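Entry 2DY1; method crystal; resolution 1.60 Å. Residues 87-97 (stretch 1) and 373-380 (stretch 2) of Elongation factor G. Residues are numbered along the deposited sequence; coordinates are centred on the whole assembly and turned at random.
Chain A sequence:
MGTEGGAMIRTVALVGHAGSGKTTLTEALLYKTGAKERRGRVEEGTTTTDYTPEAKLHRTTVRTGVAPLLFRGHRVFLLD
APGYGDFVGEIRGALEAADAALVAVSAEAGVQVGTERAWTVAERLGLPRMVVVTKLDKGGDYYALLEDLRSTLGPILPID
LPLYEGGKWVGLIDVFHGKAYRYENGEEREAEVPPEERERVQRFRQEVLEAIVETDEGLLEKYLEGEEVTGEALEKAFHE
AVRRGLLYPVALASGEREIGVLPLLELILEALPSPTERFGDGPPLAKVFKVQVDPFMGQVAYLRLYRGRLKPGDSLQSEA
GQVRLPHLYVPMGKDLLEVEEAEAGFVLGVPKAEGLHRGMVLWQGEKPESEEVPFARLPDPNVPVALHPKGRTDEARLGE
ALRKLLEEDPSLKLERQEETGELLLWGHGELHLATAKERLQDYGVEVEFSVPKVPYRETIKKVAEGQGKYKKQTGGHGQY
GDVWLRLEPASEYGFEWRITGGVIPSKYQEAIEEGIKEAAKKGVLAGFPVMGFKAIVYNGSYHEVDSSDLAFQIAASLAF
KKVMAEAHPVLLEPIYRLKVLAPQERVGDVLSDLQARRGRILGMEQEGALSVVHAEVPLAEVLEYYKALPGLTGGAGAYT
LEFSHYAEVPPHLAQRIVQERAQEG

Stretch 1, residues 87-97: FVGEIRGALEA
Stretch 2 (373-380) VPFARLPD

Two charged helix side chains hold this contact together, yet neither meets an opposite charge across it: Arg-92 and Glu-96, one turn apart, each bind the backbone of an irregular segment, 373-380. The Glu-96 carboxylate accepts a nearly linear bond from the amide of Ala-376 (N to Glu-96 OE1 2.7 Å, 172° at the hydrogen), while the Arg-92 guanidinium donates from NH1 to Arg-377 O at 2.6 Å and a more bent 146°.

Stretch 1 is helical from Val-88, with Phe-87 at the N-cap position and i to i+4 bonds such as Arg-92 N to Val-88 O, 2.8 Å. Stretch 2 is extended, with phi from -56° to -150° and psi from 114° to 148°. It runs antiparallel to the helix: CA atoms pair Glu-96 with Pro-374 (5.7 Å), Arg-92 with Ala-376 (6.0 Å) and Gly-89 with Leu-378 (6.3 Å).

Arg-92 (m, t, t, chi4 -165°) is long enough to reach past Ala-376. Its guanidinium meets Arg-377 O near its plane, as donation requires, and Pro-379 CD covers one face, 3.5 Å from NH1. Glu-96 (m, t, chi3 -177°) starts sideways, but its end approaches stretch 2; OE1 also lies over one face of the Phe-375 ring, 4.0 Å from CD1.

Small and apolar residues fill the remainder. The Ala-376 methyl points toward the helix, CB 4.0 Å from Arg-92 CB and 3.6 Å from Glu-96 CG, short enough for the backbones to lie close. Gly-89, lacking a side chain, lets CD2 of Leu-378 (m, t) rest 3.7 Å from its CA; Leu-378 starts sideways, but its end comes nearer. Val-88 (p) brings CG2 to 4.0 Å from Pro-379 CD, and Pro-374 CB packs 3.6 Å from Glu-96 O. Phe-375 and Arg-377 (both chi1 t) direct CB away, leaving their side chains exposed while their backbones stay at the contact. Altogether 457 Å² is buried, both sides summed.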

ATOM      1  N   PHE A  87      -3.929   1.076   4.121  1.00 11.65           N
ATOM      2  CA  PHE A  87      -3.745   2.372   3.469  1.00  9.58           C
ATOM      3  C   PHE A  87      -2.296   2.691   3.127  1.00 10.30           C
ATOM      4  O   PHE A  87      -1.882   3.856   3.174  1.00 11.26           O
ATOM      5  CB  PHE A  87      -4.361   3.444   4.362  1.00  9.64           C
ATOM      6  CG  PHE A  87      -5.780   3.108   4.800  1.00 10.01           C
ATOM      7  CD1 PHE A  87      -6.102   2.999   6.150  1.00 12.70           C
ATOM      8  CD2 PHE A  87      -6.757   2.838   3.850  1.00 11.20           C
ATOM      9  CE1 PHE A  87      -7.393   2.607   6.544  1.00 12.90           C
ATOM     10  CE2 PHE A  87      -8.043   2.455   4.228  1.00 11.89           C
ATOM     11  CZ  PHE A  87      -8.361   2.334   5.585  1.00 10.25           C
ATOM     12  N   VAL A  88      -1.548   1.646   2.797  1.00 10.28           N
ATOM     13  CA  VAL A  88      -0.137   1.761   2.397  1.00  8.71           C
ATOM     14  C   VAL A  88       0.041   2.829   1.301  1.00 11.87           C
ATOM     15  O   VAL A  88       1.063   3.514   1.263  1.00 12.12           O
ATOM     16  CB  VAL A  88       0.387   0.394   1.902  1.00 11.39           C
ATOM     17  CG1 VAL A  88      -0.402  -0.079   0.689  1.00 13.88           C
ATOM     18  CG2 VAL A  88       1.880   0.465   1.596  1.00 11.91           C
ATOM     19  N   GLY A  89      -0.922   2.956   0.391  1.00 10.47           N
ATOM     20  CA  GLY A  89      -0.801   3.963  -0.659  1.00 11.83           C
ATOM     21  C   GLY A  89      -0.577   5.359  -0.089  1.00 10.55           C
ATOM     22  O   GLY A  89       0.385   6.073  -0.427  1.00 12.31           O
ATOM     23  N   GLU A  90      -1.446   5.741   0.828  1.00 10.91           N
ATOM     24  CA  GLU A  90      -1.357   7.049   1.451  1.00  8.97           C
ATOM     25  C   GLU A  90      -0.157   7.187   2.367  1.00  9.69           C
ATOM     26  O   GLU A  90       0.466   8.240   2.422  1.00 10.64           O
ATOM     27  CB  GLU A  90      -2.647   7.319   2.230  1.00  9.20           C
ATOM     28  CG  GLU A  90      -3.812   7.711   1.338  1.00 10.37           C
ATOM     29  CD  GLU A  90      -3.706   9.156   0.881  1.00 12.26           C
ATOM     30  OE1 GLU A  90      -2.944   9.447  -0.066  1.00 15.21           O
ATOM     31  OE2 GLU A  90      -4.368  10.013   1.494  1.00 11.84           O
ATOM     32  N   ILE A  91       0.163   6.122   3.091  1.00  9.54           N
ATOM     33  CA  ILE A  91       1.308   6.166   3.982  1.00  9.60           C
ATOM     34  C   ILE A  91       2.591   6.388   3.188  1.00  9.42           C
ATOM     35  O   ILE A  91       3.393   7.273   3.532  1.00 10.45           O
ATOM     36  CB  ILE A  91       1.431   4.865   4.801  1.00  9.77           C
ATOM     37  CG1 ILE A  91       0.205   4.727   5.716  1.00  9.48           C
ATOM     38  CG2 ILE A  91       2.713   4.906   5.680  1.00 12.39           C
ATOM     39  CD1 ILE A  91       0.104   3.373   6.443  1.00  9.86           C
ATOM     40  N   ARG A  92       2.798   5.594   2.145  1.00 10.36           N
ATOM     41  CA  ARG A  92       4.036   5.753   1.372  1.00  9.55           C
ATOM     42  C   ARG A  92       4.056   7.085   0.638  1.00 10.35           C
ATOM     43  O   ARG A  92       5.119   7.719   0.514  1.00 11.31           O
ATOM     44  CB  ARG A  92       4.236   4.551   0.442  1.00 10.35           C
ATOM     45  CG  ARG A  92       4.562   3.275   1.259  1.00 10.91           C
ATOM     46  CD  ARG A  92       4.975   2.110   0.414  1.00 11.48           C
ATOM     47  NE  ARG A  92       5.202   0.917   1.245  1.00 13.93           N
ATOM     48  CZ  ARG A  92       5.841  -0.165   0.812  1.00 23.01           C
ATOM     49  NH1 ARG A  92       6.310  -0.194  -0.426  1.00 23.68           N
ATOM     50  NH2 ARG A  92       6.006  -1.212   1.611  1.00 25.20           N
ATOM     51  N   GLY A  93       2.889   7.532   0.190  1.00 10.10           N
ATOM     52  CA  GLY A  93       2.810   8.825  -0.475  1.00 11.24           C
ATOM     53  C   GLY A  93       3.192   9.962   0.470  1.00 11.33           C
ATOM     54  O   GLY A  93       3.870  10.908   0.067  1.00 11.40           O
ATOM     55  N   ALA A  94       2.755   9.898   1.730  1.00  8.63           N
ATOM     56  CA  ALA A  94       3.078  10.944   2.706  1.00  7.97           C
ATOM     57  C   ALA A  94       4.576  10.964   2.981  1.00  9.48           C
ATOM     58  O   ALA A  94       5.167  12.033   3.075  1.00  9.80           O
ATOM     59  CB  ALA A  94       2.305  10.729   4.011  1.00 10.85           C
ATOM     60  N   LEU A  95       5.186   9.786   3.090  1.00  9.48           N
ATOM     61  CA  LEU A  95       6.620   9.727   3.349  1.00  8.21           C
ATOM     62  C   LEU A  95       7.389  10.260   2.134  1.00 11.35           C
ATOM     63  O   LEU A  95       8.378  10.983   2.288  1.00 12.40           O
ATOM     64  CB  LEU A  95       7.036   8.288   3.718  1.00 10.24           C
ATOM     65  CG  LEU A  95       6.594   7.907   5.147  1.00 12.56           C
ATOM     66  CD1 LEU A  95       6.633   6.406   5.326  1.00 13.72           C
ATOM     67  CD2 LEU A  95       7.468   8.627   6.183  1.00 13.06           C
ATOM     68  N   GLU A  96       6.934   9.913   0.931  1.00 11.20           N
ATOM     69  CA  GLU A  96       7.567  10.409  -0.307  1.00 11.64           C
ATOM     70  C   GLU A  96       7.584  11.925  -0.341  1.00 13.48           C
ATOM     71  O   GLU A  96       8.539  12.552  -0.828  1.00 13.76           O
ATOM     72  CB  GLU A  96       6.756   9.999  -1.528  1.00 16.12           C
ATOM     73  CG  GLU A  96       7.065   8.724  -2.172  1.00 29.01           C
ATOM     74  CD  GLU A  96       6.512   8.730  -3.584  1.00 23.39           C
ATOM     75  OE1 GLU A  96       6.628   7.714  -4.261  1.00 20.49           O
ATOM     76  OE2 GLU A  96       5.969   9.776  -4.018  1.00 30.13           O
ATOM     77  N   ALA A  97       6.492  12.516   0.145  1.00  9.74           N
ATOM     78  CA  ALA A  97       6.297  13.948   0.152  1.00  8.72           C
ATOM     79  C   ALA A  97       7.044  14.730   1.202  1.00  8.85           C
ATOM     80  O   ALA A  97       7.146  15.934   1.093  1.00 11.88           O
ATOM     81  CB  ALA A  97       4.794  14.250   0.304  1.00 10.26           C
ATOM     82  N   VAL A 373      14.197  12.417  -7.815  1.00 15.96           N
ATOM     83  CA  VAL A 373      12.830  12.494  -7.283  1.00 13.20           C
ATOM     84  C   VAL A 373      12.523  11.391  -6.276  1.00 11.50           C
ATOM     85  O   VAL A 373      12.650  10.221  -6.602  1.00 15.60           O
ATOM     86  CB  VAL A 373      11.819  12.339  -8.445  1.00 18.89           C
ATOM     87  CG1 VAL A 373      10.393  12.611  -7.964  1.00 19.87           C
ATOM     88  CG2 VAL A 373      12.193  13.281  -9.584  1.00 21.08           C
ATOM     89  N   PRO A 374      12.101  11.747  -5.042  1.00 13.34           N
ATOM     90  CA  PRO A 374      11.789  10.693  -4.063  1.00 12.81           C
ATOM     91  C   PRO A 374      10.738   9.742  -4.629  1.00 13.59           C
ATOM     92  O   PRO A 374       9.795  10.167  -5.299  1.00 15.29           O
ATOM     93  CB  PRO A 374      11.247  11.476  -2.861  1.00 16.42           C
ATOM     94  CG  PRO A 374      11.929  12.833  -2.993  1.00 17.49           C
ATOM     95  CD  PRO A 374      11.888  13.091  -4.477  1.00 15.36           C
ATOM     96  N   PHE A 375      10.883   8.450  -4.365  1.00 13.67           N
ATOM     97  CA  PHE A 375       9.925   7.502  -4.887  1.00 11.54           C
ATOM     98  C   PHE A 375       9.806   6.311  -3.960  1.00 13.76           C
ATOM     99  O   PHE A 375      10.808   5.700  -3.586  1.00 15.19           O
ATOM    100  CB  PHE A 375      10.363   6.996  -6.271  1.00 14.11           C
ATOM    101  CG  PHE A 375       9.328   6.147  -6.956  1.00 13.96           C
ATOM    102  CD1 PHE A 375       8.336   6.742  -7.713  1.00 16.17           C
ATOM    103  CD2 PHE A 375       9.302   4.767  -6.772  1.00 16.20           C
ATOM    104  CE1 PHE A 375       7.315   5.975  -8.281  1.00 18.72           C
ATOM    105  CE2 PHE A 375       8.277   3.992  -7.339  1.00 17.08           C
ATOM    106  CZ  PHE A 375       7.294   4.598  -8.084  1.00 18.33           C
ATOM    107  N   ALA A 376       8.569   5.996  -3.586  1.00 15.33           N
ATOM    108  CA  ALA A 376       8.301   4.839  -2.754  1.00 15.67           C
ATOM    109  C   ALA A 376       7.316   3.987  -3.539  1.00 15.69           C
ATOM    110  O   ALA A 376       6.175   4.401  -3.800  1.00 16.48           O
ATOM    111  CB  ALA A 376       7.699   5.257  -1.410  1.00 19.61           C
ATOM    112  N   ARG A 377       7.778   2.806  -3.936  1.00 13.79           N
ATOM    113  CA  ARG A 377       6.990   1.859  -4.704  1.00 15.42           C
ATOM    114  C   ARG A 377       5.823   1.346  -3.862  1.00 16.01           C
ATOM    115  O   ARG A 377       5.979   1.145  -2.668  1.00 18.36           O
ATOM    116  CB  ARG A 377       7.884   0.676  -5.088  1.00 18.41           C
ATOM    117  CG  ARG A 377       7.285  -0.331  -6.053  1.00 24.90           C
ATOM    118  CD  ARG A 377       8.191  -1.557  -6.143  1.00 22.60           C
ATOM    119  NE  ARG A 377       8.191  -2.271  -4.875  1.00 32.62           N
ATOM    120  CZ  ARG A 377       7.315  -3.222  -4.568  1.00 32.31           C
ATOM    121  NH1 ARG A 377       6.381  -3.586  -5.447  1.00 37.22           N
ATOM    122  NH2 ARG A 377       7.350  -3.784  -3.372  1.00 35.33           N
ATOM    123  N   LEU A 378       4.658   1.163  -4.479  1.00 15.94           N
ATOM    124  CA  LEU A 378       3.525   0.579  -3.766  1.00 15.70           C
ATOM    125  C   LEU A 378       3.481  -0.918  -4.100  1.00 15.91           C
ATOM    126  O   LEU A 378       3.592  -1.307  -5.266  1.00 22.44           O
ATOM    127  CB  LEU A 378       2.200   1.206  -4.199  1.00 18.41           C
ATOM    128  CG  LEU A 378       1.987   2.700  -3.953  1.00 19.76           C
ATOM    129  CD1 LEU A 378       0.537   3.020  -4.235  1.00 17.84           C
ATOM    130  CD2 LEU A 378       2.319   3.067  -2.518  1.00 18.85           C
ATOM    131  N   PRO A 379       3.362  -1.780  -3.075  1.00 16.88           N
ATOM    132  CA  PRO A 379       3.292  -3.224  -3.307  1.00 14.16           C
ATOM    133  C   PRO A 379       1.966  -3.467  -4.026  1.00 17.18           C
ATOM    134  O   PRO A 379       1.011  -2.745  -3.793  1.00 15.72           O
ATOM    135  CB  PRO A 379       3.263  -3.810  -1.893  1.00 19.78           C
ATOM    136  CG  PRO A 379       3.843  -2.712  -1.020  1.00 30.57           C
ATOM    137  CD  PRO A 379       3.291  -1.460  -1.642  1.00 17.38           C
ATOM    138  N   ASP A 380       1.889  -4.459  -4.904  1.00 16.47           N
ATOM    139  CA  ASP A 380       0.614  -4.700  -5.590  1.00 16.21           C
ATOM    140  C   ASP A 380      -0.458  -5.140  -4.586  1.00 17.66           C
ATOM    141  O   ASP A 380      -0.158  -5.841  -3.615  1.00 16.42           O
ATOM    142  CB  ASP A 380       0.725  -5.839  -6.602  1.00 18.89           C
ATOM    143  CG  ASP A 380       1.450  -5.451  -7.869  1.00 31.39           C
ATOM    144  OD1 ASP A 380       1.309  -4.292  -8.317  1.00 24.78           O
ATOM    145  OD2 ASP A 380       2.144  -6.334  -8.429  1.00 34.12           O
TER